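Local coordinates for intracellular sulfur oxidation protein DsrF (Allochromatium vinosum, PDB 2HY5) that is of uncertain function but could take part in the oxidation of intracellular sulfur, in a complex with its relatives DsrE and DsrH, at residues B[63-66]-B[67-71]. Sequence-based numbering, arbitrary orientation.
Sequences KNFS and PTYRT
Two consecutive carbonyls, those of Phe65 and Ser66, each receive the amide three residues further on, a local example of a chain winding into a short helical turn by i to i+3 bonds. Thr68 N lies 3.0 Å from Phe65 O, and Tyr69 N sits at the same 3.0 Å from Ser66 O. Both bonds are bent, the second to an N-H...O angle of 137°, and both donors stand well above the carbonyl plane. At the far end, Thr68 O takes two donors from one residue: Thr71 N, and Thr71 OG1 at 2.6 Å in the carbonyl plane, on a lone pair. Pro67, which has no N-H to give, lies inside both turns, its CD 3.5 Å from Asn64 O.

The aromatic rings of Phe65 and Tyr69 touch along their edges, neither lying over the other's face, with planes at 40°. Phe65 CG stands between its own backbone N and carbonyl carbon (chi1 66°), which turns the ring to where Tyr69 meets it. Phe65 CE2 comes within 3.6 Å of Tyr69 CE1. The Tyr69 hydroxyl reaches the edge of the phenyl ring, Tyr69 OH lying 3.4 Å from Phe65 CE2, near the plane of the Phe65 ring, and hydrogen-bonds to Gln50.

This turn belongs to the long connection between parallel strands 38-43 and 79-83. Tyr17, and Trp23 of helix 21-32, meet the Phe65 ring; Thr68 lies on the same helix at Trp23, Leu26 and Leu30, Tyr69 at Ala22.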
loop_
_atom_site.group_PDB
_atom_site.type_symbol
_atom_site.label_atom_id
_atom_site.label_comp_id
_atom_site.label_asym_id
_atom_site.label_seq_id
_atom_site.Cartn_x
_atom_site.Cartn_y
_atom_site.Cartn_z
ATOM N N LYS B 63 11.307 -11.604 -12.787
ATOM C CA LYS B 63 11.277 -13.047 -12.965
ATOM C C LYS B 63 9.825 -13.498 -12.904
ATOM O O LYS B 63 9.039 -12.998 -12.097
ATOM C CB LYS B 63 12.069 -13.750 -11.865
ATOM C CG LYS B 63 12.009 -15.268 -11.957
ATOM C CD LYS B 63 12.605 -15.921 -10.725
ATOM C CE LYS B 63 12.427 -17.430 -10.758
ATOM N NZ LYS B 63 12.827 -18.059 -9.467
ATOM N N ASN B 64 9.477 -14.434 -13.775
ATOM C CA ASN B 64 8.131 -14.982 -13.840
ATOM C C ASN B 64 8.057 -16.082 -12.779
ATOM O O ASN B 64 8.679 -17.130 -12.933
ATOM C CB ASN B 64 7.909 -15.549 -15.248
ATOM C CG ASN B 64 6.510 -16.086 -15.464
ATOM O OD1 ASN B 64 6.112 -16.340 -16.601
ATOM N ND2 ASN B 64 5.763 -16.276 -14.385
ATOM N N PHE B 65 7.318 -15.845 -11.697
ATOM C CA PHE B 65 7.218 -16.852 -10.641
ATOM C C PHE B 65 5.994 -17.753 -10.746
ATOM O O PHE B 65 5.800 -18.641 -9.914
ATOM C CB PHE B 65 7.253 -16.199 -9.248
ATOM C CG PHE B 65 6.069 -15.318 -8.942
ATOM C CD1 PHE B 65 6.067 -13.973 -9.302
ATOM C CD2 PHE B 65 4.961 -15.831 -8.270
ATOM C CE1 PHE B 65 4.975 -13.149 -8.990
ATOM C CE2 PHE B 65 3.869 -15.018 -7.956
ATOM C CZ PHE B 65 3.875 -13.677 -8.316
ATOM N N SER B 66 5.187 -17.543 -11.780
ATOM C CA SER B 66 3.978 -18.338 -11.970
ATOM C C SER B 66 4.192 -19.855 -11.946
ATOM O O SER B 66 3.360 -20.587 -11.415
ATOM C CB SER B 66 3.281 -17.944 -13.278
ATOM O OG SER B 66 4.064 -18.282 -14.407
ATOM N N PRO B 67 5.305 -20.351 -12.518
ATOM C CA PRO B 67 5.534 -21.803 -12.512
ATOM C C PRO B 67 5.457 -22.434 -11.120
ATOM O O PRO B 67 5.063 -23.593 -10.968
ATOM C CB PRO B 67 6.923 -21.932 -13.131
ATOM C CG PRO B 67 6.949 -20.793 -14.102
ATOM C CD PRO B 67 6.358 -19.665 -13.287
ATOM N N THR B 68 5.829 -21.666 -10.103
ATOM C CA THR B 68 5.802 -22.172 -8.739
ATOM C C THR B 68 4.410 -22.632 -8.310
ATOM O O THR B 68 4.278 -23.631 -7.600
ATOM C CB THR B 68 6.318 -21.114 -7.758
ATOM O OG1 THR B 68 7.661 -20.762 -8.112
ATOM C CG2 THR B 68 6.304 -21.656 -6.332
ATOM N N TYR B 69 3.369 -21.923 -8.736
ATOM C CA TYR B 69 2.013 -22.336 -8.366
ATOM C C TYR B 69 1.729 -23.753 -8.849
ATOM O O TYR B 69 1.032 -24.513 -8.183
ATOM C CB TYR B 69 0.950 -21.415 -8.972
ATOM C CG TYR B 69 0.925 -20.013 -8.407
ATOM C CD1 TYR B 69 1.585 -18.973 -9.050
ATOM C CD2 TYR B 69 0.246 -19.731 -7.227
ATOM C CE1 TYR B 69 1.569 -17.678 -8.533
ATOM C CE2 TYR B 69 0.224 -18.444 -6.695
ATOM C CZ TYR B 69 0.889 -17.421 -7.355
ATOM O OH TYR B 69 0.881 -16.153 -6.829
ATOM N N ARG B 70 2.261 -24.107 -10.014
ATOM C CA ARG B 70 2.012 -25.437 -10.560
ATOM C C ARG B 70 2.732 -26.556 -9.814
ATOM O O ARG B 70 2.489 -27.736 -10.076
ATOM C CB ARG B 70 2.370 -25.472 -12.050
ATOM C CG ARG B 70 1.456 -24.589 -12.898
ATOM C CD ARG B 70 1.558 -24.921 -14.378
ATOM N NE ARG B 70 2.837 -24.522 -14.959
ATOM C CZ ARG B 70 3.202 -23.261 -15.167
ATOM N NH1 ARG B 70 2.387 -22.269 -14.838
ATOM N NH2 ARG B 70 4.381 -22.993 -15.710
ATOM N N THR B 71 3.598 -26.189 -8.873
ATOM C CA THR B 71 4.338 -27.179 -8.094
ATOM C C THR B 71 3.711 -27.419 -6.723
ATOM O O THR B 71 4.141 -28.306 -5.989
ATOM C CB THR B 71 5.797 -26.737 -7.862
ATOM O OG1 THR B 71 5.828 -25.644 -6.934
ATOM C CG2 THR B 71 6.438 -26.310 -9.167
#